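Local coordinates for protein probable oxidoreductase (Mycobacterium abscessus, PDB 4EYE) that is a probable oxidoreductase of the quinone oxidoreductase-like, medium-chain dehydrogenase/reductase family, likely reducing or oxidising its substrate with a nicotinamide cofactor, at residues A[82-90]-A[134-143]; A[174-182]-A[301-312]. All blocks are in the same frame, centred on the assembly; numbering follows the deposited sequence.

How the contacts relate
Following the chain from the N terminus, contact 1 comes first: strand 85-90 meets helix 134-140 and closes a loop of 43 residues that carries strands but no helix, in the domain with the GroES-like fold. The chain then enters the parallel six-stranded sheet of the nucleotide-binding type. Contact 2 opens at 174-182, on helix 171-182, and closes at 301-312, after 118 residues that include much of that sheet. The two contacts stand in series, neither nested nor crossed, with centres about 16 Å apart. They touch at Pro311, whose ring packs on Ala139 and Leu140, so helix 134-140 meets the tail of 301-312, while Asn143 O meets Ala175 CB on 174-182.

Contact 1 (A[82-90]-A[134-143]); sequences PGIETAGVV and DAEAVALIAN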
loop_
_atom_site.group_PDB
_atom_site.type_symbol
_atom_site.label_atom_id
_atom_site.label_comp_id
_atom_site.label_asym_id
_atom_site.label_seq_id
_atom_site.Cartn_x
_atom_site.Cartn_y
_atom_site.Cartn_z
ATOM N N PRO A 82 1.972 4.293 -16.043
ATOM C CA PRO A 82 1.727 3.550 -14.812
ATOM C C PRO A 82 1.244 4.423 -13.670
ATOM O O PRO A 82 1.286 5.647 -13.757
ATOM C CB PRO A 82 3.110 2.976 -14.455
ATOM C CG PRO A 82 3.989 3.288 -15.629
ATOM C CD PRO A 82 3.409 4.472 -16.289
ATOM N N GLY A 83 0.750 3.762 -12.631
ATOM C CA GLY A 83 0.475 4.441 -11.350
ATOM C C GLY A 83 -0.965 4.301 -10.953
ATOM O O GLY A 83 -1.888 4.792 -11.675
ATOM N N ILE A 84 -1.171 3.620 -9.841
ATOM C CA ILE A 84 -2.493 3.322 -9.366
ATOM C C ILE A 84 -3.011 4.357 -8.383
ATOM O O ILE A 84 -4.207 4.528 -8.280
ATOM C CB ILE A 84 -2.539 1.949 -8.692
ATOM C CG1 ILE A 84 -2.332 0.828 -9.731
ATOM C CG2 ILE A 84 -3.809 1.842 -7.852
ATOM C CD1 ILE A 84 -2.398 -0.593 -9.108
ATOM N N GLU A 85 -2.138 5.005 -7.653
ATOM C CA GLU A 85 -2.507 5.796 -6.473
ATOM C C GLU A 85 -2.111 7.238 -6.689
ATOM O O GLU A 85 -0.942 7.484 -6.971
ATOM C CB GLU A 85 -1.640 5.372 -5.277
ATOM C CG GLU A 85 -1.758 4.009 -4.771
ATOM C CD GLU A 85 -0.690 3.743 -3.730
ATOM O OE1 GLU A 85 0.530 3.740 -4.131
ATOM O OE2 GLU A 85 -1.071 3.534 -2.561
ATOM N N THR A 86 -3.048 8.163 -6.494
ATOM C CA THR A 86 -2.770 9.631 -6.551
ATOM C C THR A 86 -3.469 10.386 -5.447
ATOM O O THR A 86 -4.513 9.935 -4.908
ATOM C CB THR A 86 -3.175 10.268 -7.904
ATOM O OG1 THR A 86 -4.557 10.024 -8.206
ATOM C CG2 THR A 86 -2.276 9.705 -9.078
ATOM N N ALA A 87 -2.911 11.549 -5.113
ATOM C CA ALA A 87 -3.544 12.488 -4.261
ATOM C C ALA A 87 -3.257 13.887 -4.808
ATOM O O ALA A 87 -2.161 14.165 -5.325
ATOM C CB ALA A 87 -3.058 12.340 -2.814
ATOM N N GLY A 88 -4.258 14.758 -4.726
ATOM C CA GLY A 88 -4.110 16.121 -5.208
ATOM C C GLY A 88 -5.392 16.935 -5.026
ATOM O O GLY A 88 -6.051 16.798 -3.997
ATOM N N VAL A 89 -5.734 17.739 -6.037
ATOM C CA VAL A 89 -6.820 18.703 -5.921
ATOM C C VAL A 89 -7.724 18.484 -7.099
ATOM O O VAL A 89 -7.281 18.375 -8.249
ATOM C CB VAL A 89 -6.283 20.181 -5.878
ATOM C CG1 VAL A 89 -7.399 21.209 -5.847
ATOM C CG2 VAL A 89 -5.426 20.396 -4.648
ATOM N N VAL A 90 -9.000 18.387 -6.825
ATOM C CA VAL A 90 -9.963 18.217 -7.894
ATOM C C VAL A 90 -9.974 19.445 -8.796
ATOM O O VAL A 90 -10.097 20.554 -8.296
ATOM C CB VAL A 90 -11.364 18.029 -7.338
ATOM C CG1 VAL A 90 -12.409 18.130 -8.454
ATOM C CG2 VAL A 90 -11.472 16.687 -6.549
ATOM N N ASP A 134 -0.312 15.720 1.026
ATOM C CA ASP A 134 -0.659 14.891 -0.152
ATOM C C ASP A 134 0.156 13.607 -0.293
ATOM O O ASP A 134 -0.367 12.592 -0.699
ATOM C CB ASP A 134 -0.631 15.721 -1.456
ATOM C CG ASP A 134 -1.711 16.769 -1.456
ATOM O OD1 ASP A 134 -2.718 16.642 -0.721
ATOM O OD2 ASP A 134 -1.592 17.737 -2.187
ATOM N N ALA A 135 1.431 13.652 0.049
ATOM C CA ALA A 135 2.255 12.418 0.081
ATOM C C ALA A 135 1.761 11.400 1.130
ATOM O O ALA A 135 1.659 10.202 0.877
ATOM C CB ALA A 135 3.707 12.757 0.330
ATOM N N GLU A 136 1.497 11.887 2.335
ATOM C CA GLU A 136 0.969 11.031 3.394
ATOM C C GLU A 136 -0.387 10.474 3.008
ATOM O O GLU A 136 -0.667 9.299 3.280
ATOM C CB GLU A 136 0.895 11.808 4.719
ATOM C CG GLU A 136 2.266 12.200 5.312
ATOM C CD GLU A 136 2.116 13.232 6.463
ATOM O OE1 GLU A 136 1.164 14.039 6.464
ATOM O OE2 GLU A 136 2.926 13.135 7.385
ATOM N N ALA A 137 -1.203 11.294 2.347
ATOM C CA ALA A 137 -2.528 10.884 1.885
ATOM C C ALA A 137 -2.418 9.815 0.800
ATOM O O ALA A 137 -3.066 8.754 0.860
ATOM C CB ALA A 137 -3.327 12.061 1.356
ATOM N N VAL A 138 -1.549 10.044 -0.183
ATOM C CA VAL A 138 -1.418 8.988 -1.249
ATOM C C VAL A 138 -0.939 7.687 -0.646
ATOM O O VAL A 138 -1.348 6.570 -1.081
ATOM C CB VAL A 138 -0.606 9.451 -2.509
ATOM C CG1 VAL A 138 0.911 9.341 -2.251
ATOM C CG2 VAL A 138 -1.044 8.650 -3.764
ATOM N N ALA A 139 -0.110 7.784 0.396
ATOM C CA ALA A 139 0.444 6.619 1.016
ATOM C C ALA A 139 -0.639 5.708 1.628
ATOM O O ALA A 139 -0.478 4.501 1.645
ATOM C CB ALA A 139 1.469 7.001 2.084
ATOM N N LEU A 140 -1.722 6.312 2.110
ATOM C CA LEU A 140 -2.885 5.594 2.607
ATOM C C LEU A 140 -3.530 4.688 1.567
ATOM O O LEU A 140 -4.101 3.663 1.907
ATOM C CB LEU A 140 -3.996 6.547 3.082
ATOM C CG LEU A 140 -3.907 7.314 4.380
ATOM C CD1 LEU A 140 -5.175 8.169 4.606
ATOM C CD2 LEU A 140 -3.630 6.407 5.596
ATOM N N ILE A 141 -3.454 5.035 0.287
ATOM C CA ILE A 141 -4.401 4.484 -0.684
ATOM C C ILE A 141 -4.405 2.971 -0.893
ATOM O O ILE A 141 -5.397 2.325 -0.584
ATOM C CB ILE A 141 -4.356 5.215 -2.036
ATOM C CG1 ILE A 141 -4.740 6.669 -1.852
ATOM C CG2 ILE A 141 -5.301 4.551 -3.032
ATOM C CD1 ILE A 141 -4.528 7.542 -3.077
ATOM N N ALA A 142 -3.344 2.400 -1.443
ATOM C CA ALA A 142 -3.272 0.935 -1.590
ATOM C C ALA A 142 -2.923 0.292 -0.256
ATOM O O ALA A 142 -3.682 -0.596 0.214
ATOM C CB ALA A 142 -2.289 0.499 -2.668
ATOM N N ASN A 143 -1.847 0.743 0.377
ATOM C CA ASN A 143 -1.331 -0.005 1.504
ATOM C C ASN A 143 -2.192 -0.011 2.791
ATOM O O ASN A 143 -2.335 -1.058 3.444
ATOM C CB ASN A 143 0.124 0.375 1.849
ATOM C CG ASN A 143 1.102 0.144 0.676
ATOM O OD1 ASN A 143 0.792 -0.595 -0.242
ATOM N ND2 ASN A 143 2.286 0.808 0.713
HETATM O O HOH W 1 -5.192 15.639 -1.250
#
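Glu85 and Ala87 face helix 134-140 from a strand that runs 144° to it, with axes 7.1 Å apart at closest approach and the nearest CA atoms, those of Ala87 and Val138, separated by 5.1 Å. Ala87 CB sits against the helix, 3.8 Å from Val138 CB and 4.2 Å from Ala137 CB; its small size suits so close a pairing. Val138 turns CG2 anti to its own backbone N, which lays that methyl over the strand backbone, 3.4 Å from Glu85 O. The extended Glu85 and Ile141 chains lie alongside each other, pointing opposite ways, with Glu85 CG beside Ile141 CB and CG2. Glu85 OE2 accepts a nearly straight bond from Ala142 N (2.8 Å, 163°), using its anti side with the donor tilted 22° from the carboxylate. OE1 forms a salt bridge with Lys337, so both carboxylate oxygens are bound. At the other end of the helix a water lies 3.1 Å from Gly88 O and 2.7 Å from Asp134 OD1, an oxygen also paired with Arg104. The contact is largely buried: strand 104-108 continues the sheet alongside 85-90 and its Met106 touches Ile141, while Val339 of strand 337-341 packs on Val138, placing the helix against the curled sheet of the GroES-like fold.

Contact 2 (A[174-182]-A[301-312]); sequences TAAIQIAKG and LEKLVAEGMRPP
The side-chain amide of Gln178 meets the 310-312 backbone: Gln178 NE2 donates to Arg310 O, 3.0 Å away and 4° from the amide plane (N-H...O angle 165°). On the acceptor side NE2 stands above the carbonyl plane of Arg310, not on a lone pair. Pro312 approaches the amide from the opposite direction, Pro312 CD 3.3 Å from Gln178 OE1, and Pro312 CG meets Thr174 CG2. Arg310 folds its guanidinium back onto its own segment, with Val305 O at the edge and NH1 also donating to Met309 O. Gly308 N, in the Schellman turn ending helix 293-306, reaches Val305 O from the other face. Met309 CG stands opposite its backbone N (chi1 -171°) and the chain runs straight on to the sulfur, putting Met309 SD 3.8 Å from Gln178 CB. Met309 SD lies 4.1 Å from Ile179 CG1. Ile179 CD1 meets Leu301 CD2, and the Ile179 and Leu304 side chains cross at about a right angle, CG2 against CD1. Two waters lie within bonding distance of both Gly182 O and Glu307 OE1. Tyr144 OH donates to Gln178 OE1, which would fix the amide flip; one direct hydrogen bond between the segments joins helix 171-182, after strand 162-165 of the Rossmann-type sheet, to the chain entering strand 313-318.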
loop_
_atom_site.group_PDB
_atom_site.type_symbol
_atom_site.label_atom_id
_atom_site.label_comp_id
_atom_site.label_asym_id
_atom_site.label_seq_id
_atom_site.Cartn_x
_atom_site.Cartn_y
_atom_site.Cartn_z
ATOM N N THR A 174 4.822 -1.533 6.664
ATOM C CA THR A 174 4.718 -0.306 7.423
ATOM C C THR A 174 3.277 0.036 7.820
ATOM O O THR A 174 3.007 0.330 9.003
ATOM C CB THR A 174 5.314 0.872 6.606
ATOM O OG1 THR A 174 6.692 0.562 6.353
ATOM C CG2 THR A 174 5.215 2.183 7.365
ATOM N N ALA A 175 2.364 -0.059 6.843
ATOM C CA ALA A 175 0.952 0.074 7.128
ATOM C C ALA A 175 0.488 -0.989 8.137
ATOM O O ALA A 175 -0.309 -0.722 9.035
ATOM C CB ALA A 175 0.120 0.008 5.830
ATOM N N ALA A 176 1.021 -2.181 7.998
ATOM C CA ALA A 176 0.618 -3.324 8.875
ATOM C C ALA A 176 1.035 -3.048 10.327
ATOM O O ALA A 176 0.249 -3.288 11.253
ATOM C CB ALA A 176 1.252 -4.616 8.354
ATOM N N ILE A 177 2.203 -2.418 10.504
ATOM C CA ILE A 177 2.657 -2.007 11.821
ATOM C C ILE A 177 1.772 -0.891 12.402
ATOM O O ILE A 177 1.305 -0.996 13.546
ATOM C CB ILE A 177 4.122 -1.480 11.819
ATOM C CG1 ILE A 177 5.088 -2.602 11.412
ATOM C CG2 ILE A 177 4.552 -0.996 13.228
ATOM C CD1 ILE A 177 6.494 -2.109 11.156
ATOM N N GLN A 178 1.598 0.196 11.652
ATOM C CA GLN A 178 0.984 1.381 12.228
ATOM C C GLN A 178 -0.489 1.110 12.506
ATOM O O GLN A 178 -1.009 1.517 13.548
ATOM C CB GLN A 178 1.107 2.584 11.290
ATOM C CG GLN A 178 2.515 3.109 11.107
ATOM C CD GLN A 178 2.487 4.473 10.473
ATOM O OE1 GLN A 178 1.919 4.652 9.368
ATOM N NE2 GLN A 178 3.024 5.449 11.157
ATOM N N ILE A 179 -1.155 0.398 11.617
ATOM C CA ILE A 179 -2.541 0.072 11.848
ATOM C C ILE A 179 -2.743 -0.898 13.043
ATOM O O ILE A 179 -3.684 -0.738 13.814
ATOM C CB ILE A 179 -3.248 -0.455 10.604
ATOM C CG1 ILE A 179 -3.266 0.646 9.521
ATOM C CG2 ILE A 179 -4.680 -0.925 10.975
ATOM C CD1 ILE A 179 -3.750 0.239 8.151
ATOM N N ALA A 180 -1.898 -1.907 13.150
ATOM C CA ALA A 180 -1.970 -2.854 14.273
ATOM C C ALA A 180 -1.772 -2.101 15.609
ATOM O O ALA A 180 -2.533 -2.304 16.570
ATOM C CB ALA A 180 -0.919 -3.954 14.115
ATOM N N LYS A 181 -0.791 -1.208 15.649
ATOM C CA LYS A 181 -0.524 -0.414 16.869
ATOM C C LYS A 181 -1.725 0.471 17.139
ATOM O O LYS A 181 -2.201 0.561 18.266
ATOM C CB LYS A 181 0.747 0.428 16.737
ATOM C CG LYS A 181 2.041 -0.350 16.731
ATOM C CD LYS A 181 2.224 -1.268 17.936
ATOM C CE LYS A 181 2.361 -0.535 19.268
ATOM N NZ LYS A 181 2.149 -1.530 20.376
ATOM N N GLY A 182 -2.259 1.054 16.068
ATOM C CA GLY A 182 -3.454 1.867 16.157
ATOM C C GLY A 182 -4.646 1.116 16.721
ATOM O O GLY A 182 -5.471 1.708 17.395
ATOM N N LEU A 301 -9.660 4.665 8.839
ATOM C CA LEU A 301 -8.342 5.300 8.638
ATOM C C LEU A 301 -8.349 6.776 9.054
ATOM O O LEU A 301 -7.370 7.252 9.643
ATOM C CB LEU A 301 -7.840 5.129 7.204
ATOM C CG LEU A 301 -7.458 3.703 6.826
ATOM C CD1 LEU A 301 -7.224 3.669 5.300
ATOM C CD2 LEU A 301 -6.252 3.129 7.623
ATOM N N GLU A 302 -9.429 7.469 8.757
ATOM C CA GLU A 302 -9.601 8.855 9.194
ATOM C C GLU A 302 -9.507 8.978 10.748
ATOM O O GLU A 302 -8.953 9.925 11.241
ATOM C CB GLU A 302 -10.953 9.428 8.733
ATOM C CG GLU A 302 -11.033 9.691 7.235
ATOM C CD GLU A 302 -12.437 10.037 6.729
ATOM O OE1 GLU A 302 -13.460 9.779 7.395
ATOM O OE2 GLU A 302 -12.514 10.587 5.614
ATOM N N LYS A 303 -10.061 7.990 11.464
ATOM C CA LYS A 303 -10.005 7.932 12.906
ATOM C C LYS A 303 -8.581 7.671 13.400
ATOM O O LYS A 303 -8.089 8.383 14.297
ATOM C CB LYS A 303 -10.961 6.857 13.432
ATOM C CG LYS A 303 -10.790 6.467 14.914
ATOM C CD LYS A 303 -11.802 5.393 15.330
ATOM C CE LYS A 303 -11.238 4.368 16.332
ATOM N NZ LYS A 303 -11.241 4.879 17.723
ATOM N N LEU A 304 -7.906 6.693 12.796
ATOM C CA LEU A 304 -6.496 6.425 13.122
ATOM C C LEU A 304 -5.608 7.642 12.886
ATOM O O LEU A 304 -4.768 7.927 13.724
ATOM C CB LEU A 304 -5.967 5.168 12.407
ATOM C CG LEU A 304 -6.678 3.865 12.811
ATOM C CD1 LEU A 304 -6.346 2.676 11.917
ATOM C CD2 LEU A 304 -6.371 3.511 14.255
ATOM N N VAL A 305 -5.818 8.364 11.785
ATOM C CA VAL A 305 -5.084 9.598 11.485
ATOM C C VAL A 305 -5.405 10.718 12.497
ATOM O O VAL A 305 -4.492 11.386 12.984
ATOM C CB VAL A 305 -5.353 10.091 10.034
ATOM C CG1 VAL A 305 -4.788 11.513 9.820
ATOM C CG2 VAL A 305 -4.769 9.096 9.001
ATOM N N ALA A 306 -6.701 10.883 12.849
ATOM C CA ALA A 306 -7.089 11.818 13.905
ATOM C C ALA A 306 -6.366 11.506 15.202
ATOM O O ALA A 306 -5.957 12.416 15.899
ATOM C CB ALA A 306 -8.611 11.807 14.130
ATOM N N GLU A 307 -6.185 10.226 15.506
ATOM C CA GLU A 307 -5.565 9.804 16.735
ATOM C C GLU A 307 -4.036 9.894 16.701
ATOM O O GLU A 307 -3.376 9.782 17.753
ATOM C CB GLU A 307 -6.024 8.376 17.093
ATOM C CG GLU A 307 -7.499 8.332 17.430
ATOM C CD GLU A 307 -8.017 6.907 17.611
ATOM O OE1 GLU A 307 -7.251 5.939 17.395
ATOM O OE2 GLU A 307 -9.187 6.759 18.038
ATOM N N GLY A 308 -3.488 10.163 15.522
ATOM C CA GLY A 308 -2.066 10.536 15.375
ATOM C C GLY A 308 -1.291 9.760 14.322
ATOM O O GLY A 308 -0.118 10.032 14.112
ATOM N N MET A 309 -1.912 8.788 13.662
ATOM C CA MET A 309 -1.155 7.998 12.692
ATOM C C MET A 309 -0.691 8.863 11.513
ATOM O O MET A 309 -1.480 9.561 10.889
ATOM C CB MET A 309 -1.990 6.800 12.182
ATOM C CG MET A 309 -1.215 5.802 11.345
ATOM S SD MET A 309 -2.238 4.407 10.825
ATOM C CE MET A 309 -3.325 5.155 9.602
ATOM N N ARG A 310 0.580 8.776 11.188
ATOM C CA ARG A 310 1.122 9.481 10.050
ATOM C C ARG A 310 1.922 8.487 9.195
ATOM O O ARG A 310 2.987 8.014 9.622
ATOM C CB ARG A 310 2.050 10.643 10.511
ATOM C CG ARG A 310 1.374 11.743 11.289
ATOM C CD ARG A 310 0.376 12.532 10.437
ATOM N NE ARG A 310 -0.258 13.563 11.233
ATOM C CZ ARG A 310 -1.344 13.395 11.981
ATOM N NH1 ARG A 310 -1.970 12.208 12.047
ATOM N NH2 ARG A 310 -1.812 14.417 12.707
ATOM N N PRO A 311 1.408 8.118 8.044
ATOM C CA PRO A 311 2.169 7.253 7.142
ATOM C C PRO A 311 3.543 7.799 6.812
ATOM O O PRO A 311 3.653 8.938 6.318
ATOM C CB PRO A 311 1.298 7.222 5.873
ATOM C CG PRO A 311 -0.083 7.493 6.355
ATOM C CD PRO A 311 0.094 8.497 7.469
ATOM N N PRO A 312 4.605 7.022 7.094
ATOM C CA PRO A 312 5.971 7.472 6.723
ATOM C C PRO A 312 6.198 7.528 5.219
ATOM O O PRO A 312 5.890 6.576 4.513
ATOM C CB PRO A 312 6.904 6.445 7.375
ATOM C CG PRO A 312 6.054 5.619 8.280
ATOM C CD PRO A 312 4.604 5.772 7.865
HETATM O O HOH W 2 -4.826 4.923 17.448
HETATM O O HOH W 3 -7.725 3.045 17.735
#